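Local coordinates for extracellular solute-binding protein family 1 (PDB 4OVJ) that probably captures an extracellular solute and hands it to an ABC-type importer, as bacterial family 1 solute-binding proteins do, at residues 229-233 with 234-238; 212-215 with 216-220. All coordinates share one frame; numbering follows the deposited sequence.

Contact 1. Residues 229-233 with 234-238; sequences VVPPG and TVTSL
The carbonyl oxygen of P232 is gripped by two backbone N-H groups of the turn that follows it. T236 N lies 3.0 Å from P232 O with its N-H pointing almost straight at it (172°), whereas V235 N, also 3.0 Å from P232 O, makes only a weak bond bent to 131°. S237 N continues the pattern with a 2.9 Å bond to G233 O. P232 is the N-cap of the short helix that opens at G233, and its own carbonyl takes the first i to i+4 bond. A water bridges the proline segment and the helix: it donates to P231 O and accepts from T236 OG1, each at 2.7 Å. Setting OG1 beside the backbone N of T236 (chi1 -61°) turns the hydroxyl back to the proline side, where that water sits. V235 straddles the two proline rings with its branches: CG1 meets P231 CB at 3.8 Å, and CG2 reaches P232 CG at 3.7 Å. W177, from a neighbouring loop, touches all three of these side chains. P231 and P232 have no N-H to donate, so their backbone polar role here is to accept: P231 O from the water, P232 O from the first turn, consistent with the helix beginning at G233.

Contact 2. Residues 212-215 with 216-220; sequences STLV and SYLNY
S216 N donates to S212 O at 2.9 Å, while the hydroxyl of S216 turns to the next carbonyl, with S216 OG 3.0 Å from T213 O. The hydroxyl is the donor here, and it stands above the plane of that carbonyl, 39° out of it. Y217 N comes to T213 O from the same face in a longer bond of 3.3 Å, so within the helix this oxygen serves two donors, with W191 NE1 adding a weak third. Placing OG between the backbone N and carbonyl carbon of S216 (chi1 67°) swings it back along the helix, and it also has W191 NE1 as a partner. L214 O and V215 O take L218 N at 2.9 Å and N219 N at 2.8 Å, respectively. The polar ends of T213 and Y217 are satisfied outside the turn: T213 OG1 bonds Q197 and T210, and Y217 OH bonds T187 and the backbone N of S184. L214 CD1 lies 4.0 Å from L218 CG and approaches the Y217 ring obliquely, and V215 runs alongside N219, both pointing the same way. Successive i to i+4 backbone bonds, with a serine hydroxyl turned onto the i-3 carbonyl, are typical of a regular alpha-helix, here 211-226, packed among helices 160-174, 185-194, 377-392 and 398-414.

How the contacts relate
From the N terminus the chain reaches contact 2 first, inside helix 211-226, and then contact 1, where the loop after that helix runs into helix 233-236. The two are in series: contact 2 is complete before contact 1 begins, and neither nests in nor crosses the other. Each closes only a local turn. Their centres lie 18 Å apart and their nearest atoms about 7 Å, without touching. Shared neighbours relate them nonetheless: helix 377-392 meets L214, Y217 and L218 in contact 2 and T236 and S237 in contact 1. The two consecutive helices thus rest on one common partner, helix 377-392.

Contact 1. Residues 229-233 with 234-238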
loop_
_atom_site.group_PDB
_atom_site.type_symbol
_atom_site.label_atom_id
_atom_site.label_comp_id
_atom_site.label_asym_id
_atom_site.label_seq_id
_atom_site.Cartn_x
_atom_site.Cartn_y
_atom_site.Cartn_z
ATOM N N VAL A 229 -16.419 -10.306 -20.292
ATOM C CA VAL A 229 -16.142 -8.931 -19.927
ATOM C C VAL A 229 -14.736 -8.760 -19.318
ATOM O O VAL A 229 -14.136 -7.674 -19.387
ATOM C CB VAL A 229 -17.245 -8.458 -18.963
ATOM C CG1 VAL A 229 -16.937 -7.103 -18.427
ATOM C CG2 VAL A 229 -18.584 -8.464 -19.695
ATOM N N VAL A 230 -14.229 -9.820 -18.695
ATOM C CA VAL A 230 -12.827 -9.883 -18.248
ATOM C C VAL A 230 -12.189 -11.089 -18.943
ATOM O O VAL A 230 -12.900 -11.943 -19.473
ATOM C CB VAL A 230 -12.709 -9.991 -16.704
ATOM C CG1 VAL A 230 -13.469 -8.845 -16.024
ATOM C CG2 VAL A 230 -13.208 -11.336 -16.216
ATOM N N PRO A 231 -10.855 -11.153 -18.968
ATOM C CA PRO A 231 -10.213 -12.200 -19.769
ATOM C C PRO A 231 -10.439 -13.585 -19.198
ATOM O O PRO A 231 -10.697 -13.724 -18.017
ATOM C CB PRO A 231 -8.724 -11.835 -19.717
ATOM C CG PRO A 231 -8.673 -10.427 -19.229
ATOM C CD PRO A 231 -9.863 -10.278 -18.334
ATOM N N PRO A 232 -10.344 -14.623 -20.046
ATOM C CA PRO A 232 -10.416 -16.008 -19.555
ATOM C C PRO A 232 -9.166 -16.387 -18.755
ATOM O O PRO A 232 -8.141 -15.696 -18.829
ATOM C CB PRO A 232 -10.504 -16.819 -20.836
ATOM C CG PRO A 232 -9.837 -15.981 -21.867
ATOM C CD PRO A 232 -10.129 -14.552 -21.504
ATOM N N GLY A 233 -9.248 -17.470 -17.992
ATOM C CA GLY A 233 -8.148 -17.885 -17.142
ATOM C C GLY A 233 -6.854 -18.137 -17.887
ATOM O O GLY A 233 -5.775 -17.902 -17.363
ATOM N N THR A 234 -6.967 -18.627 -19.116
ATOM C CA THR A 234 -5.794 -18.912 -19.928
ATOM C C THR A 234 -5.021 -17.644 -20.292
ATOM O O THR A 234 -3.804 -17.685 -20.447
ATOM C CB THR A 234 -6.200 -19.665 -21.205
ATOM O OG1 THR A 234 -7.298 -18.986 -21.829
ATOM C CG2 THR A 234 -6.615 -21.086 -20.861
ATOM N N VAL A 235 -5.724 -16.524 -20.429
ATOM C CA VAL A 235 -5.088 -15.235 -20.671
ATOM C C VAL A 235 -4.514 -14.677 -19.369
ATOM O O VAL A 235 -3.367 -14.253 -19.311
ATOM C CB VAL A 235 -6.078 -14.253 -21.338
ATOM C CG1 VAL A 235 -5.504 -12.836 -21.404
ATOM C CG2 VAL A 235 -6.429 -14.758 -22.733
ATOM N N THR A 236 -5.308 -14.720 -18.310
ATOM C CA THR A 236 -4.879 -14.223 -17.006
ATOM C C THR A 236 -3.632 -14.927 -16.512
ATOM O O THR A 236 -2.769 -14.299 -15.903
ATOM C CB THR A 236 -6.038 -14.352 -16.009
ATOM O OG1 THR A 236 -7.109 -13.547 -16.505
ATOM C CG2 THR A 236 -5.653 -13.912 -14.615
ATOM N N SER A 237 -3.526 -16.223 -16.805
ATOM C CA SER A 237 -2.391 -17.024 -16.350
ATOM C C SER A 237 -1.052 -16.554 -16.920
ATOM O O SER A 237 -0.018 -16.829 -16.334
ATOM C CB SER A 237 -2.593 -18.500 -16.688
ATOM O OG SER A 237 -2.741 -18.686 -18.080
ATOM N N LEU A 238 -1.077 -15.859 -18.054
ATOM C CA LEU A 238 0.142 -15.347 -18.688
ATOM C C LEU A 238 0.671 -14.080 -18.030
ATOM O O LEU A 238 1.795 -13.682 -18.272
ATOM C CB LEU A 238 -0.125 -15.036 -20.164
ATOM C CG LEU A 238 -0.613 -16.185 -21.036
ATOM C CD1 LEU A 238 -1.161 -15.679 -22.361
ATOM C CD2 LEU A 238 0.509 -17.166 -21.260
HETATM O O HOH W 1 -9.363 -14.906 -15.924
#

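Contact 2. Residues 212-215 with 216-220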
loop_
_atom_site.group_PDB
_atom_site.type_symbol
_atom_site.label_atom_id
_atom_site.label_comp_id
_atom_site.label_asym_id
_atom_site.label_seq_id
_atom_site.Cartn_x
_atom_site.Cartn_y
_atom_site.Cartn_z
ATOM N N SER A 212 -18.654 -18.402 2.599
ATOM C CA SER A 212 -19.634 -17.613 1.875
ATOM C C SER A 212 -19.025 -16.347 1.273
ATOM O O SER A 212 -19.273 -15.997 0.122
ATOM C CB SER A 212 -20.748 -17.227 2.836
ATOM O OG SER A 212 -21.832 -16.704 2.126
ATOM N N THR A 213 -18.221 -15.662 2.072
ATOM C CA THR A 213 -17.565 -14.427 1.637
ATOM C C THR A 213 -16.621 -14.670 0.458
ATOM O O THR A 213 -16.593 -13.902 -0.508
ATOM C CB THR A 213 -16.787 -13.844 2.805
ATOM O OG1 THR A 213 -17.709 -13.583 3.869
ATOM C CG2 THR A 213 -16.046 -12.569 2.398
ATOM N N LEU A 214 -15.860 -15.754 0.526
ATOM C CA LEU A 214 -14.950 -16.088 -0.564
ATOM C C LEU A 214 -15.713 -16.555 -1.802
ATOM O O LEU A 214 -15.395 -16.155 -2.907
ATOM C CB LEU A 214 -13.932 -17.135 -0.136
ATOM C CG LEU A 214 -12.948 -17.642 -1.190
ATOM C CD1 LEU A 214 -12.243 -16.484 -1.868
ATOM C CD2 LEU A 214 -11.954 -18.569 -0.503
ATOM N N VAL A 215 -16.737 -17.381 -1.616
ATOM C CA VAL A 215 -17.520 -17.851 -2.758
ATOM C C VAL A 215 -18.224 -16.695 -3.479
ATOM O O VAL A 215 -18.287 -16.684 -4.708
ATOM C CB VAL A 215 -18.526 -18.951 -2.352
ATOM C CG1 VAL A 215 -19.454 -19.291 -3.510
ATOM C CG2 VAL A 215 -17.767 -20.195 -1.929
ATOM N N SER A 216 -18.723 -15.713 -2.736
ATOM C CA SER A 216 -19.399 -14.580 -3.387
ATOM C C SER A 216 -18.404 -13.766 -4.231
ATOM O O SER A 216 -18.730 -13.301 -5.329
ATOM C CB SER A 216 -20.163 -13.714 -2.381
ATOM O OG SER A 216 -19.289 -13.049 -1.491
ATOM N N TYR A 217 -17.178 -13.630 -3.734
ATOM C CA TYR A 217 -16.112 -12.960 -4.491
ATOM C C TYR A 217 -15.786 -13.741 -5.751
ATOM O O TYR A 217 -15.740 -13.194 -6.862
ATOM C CB TYR A 217 -14.890 -12.857 -3.597
ATOM C CG TYR A 217 -13.585 -12.422 -4.207
ATOM C CD1 TYR A 217 -13.246 -11.088 -4.299
ATOM C CD2 TYR A 217 -12.646 -13.354 -4.593
ATOM C CE1 TYR A 217 -12.020 -10.683 -4.797
ATOM C CE2 TYR A 217 -11.420 -12.969 -5.091
ATOM C CZ TYR A 217 -11.111 -11.627 -5.184
ATOM O OH TYR A 217 -9.883 -11.251 -5.645
ATOM N N LEU A 218 -15.572 -15.034 -5.594
ATOM C CA LEU A 218 -15.244 -15.864 -6.751
ATOM C C LEU A 218 -16.363 -15.851 -7.799
ATOM O O LEU A 218 -16.093 -15.798 -8.998
ATOM C CB LEU A 218 -14.937 -17.288 -6.314
ATOM C CG LEU A 218 -13.693 -17.482 -5.446
ATOM C CD1 LEU A 218 -13.686 -18.917 -4.959
ATOM C CD2 LEU A 218 -12.403 -17.142 -6.170
ATOM N N ASN A 219 -17.613 -15.895 -7.340
ATOM C CA ASN A 219 -18.767 -15.866 -8.244
ATOM C C ASN A 219 -18.898 -14.570 -8.984
ATOM O O ASN A 219 -19.311 -14.565 -10.149
ATOM C CB ASN A 219 -20.060 -16.140 -7.492
ATOM C CG ASN A 219 -20.313 -17.620 -7.304
ATOM O OD1 ASN A 219 -19.858 -18.435 -8.102
ATOM N ND2 ASN A 219 -21.052 -17.974 -6.257
ATOM N N TYR A 220 -18.554 -13.469 -8.319
ATOM C CA TYR A 220 -18.601 -12.161 -8.952
ATOM C C TYR A 220 -17.729 -12.153 -10.192
ATOM O O TYR A 220 -18.186 -11.806 -11.276
ATOM C CB TYR A 220 -18.138 -11.075 -7.984
ATOM C CG TYR A 220 -18.109 -9.693 -8.590
ATOM C CD1 TYR A 220 -19.271 -8.951 -8.701
ATOM C CD2 TYR A 220 -16.920 -9.137 -9.065
ATOM C CE1 TYR A 220 -19.261 -7.695 -9.262
ATOM C CE2 TYR A 220 -16.900 -7.866 -9.616
ATOM C CZ TYR A 220 -18.078 -7.149 -9.710
ATOM O OH TYR A 220 -18.080 -5.888 -10.254
#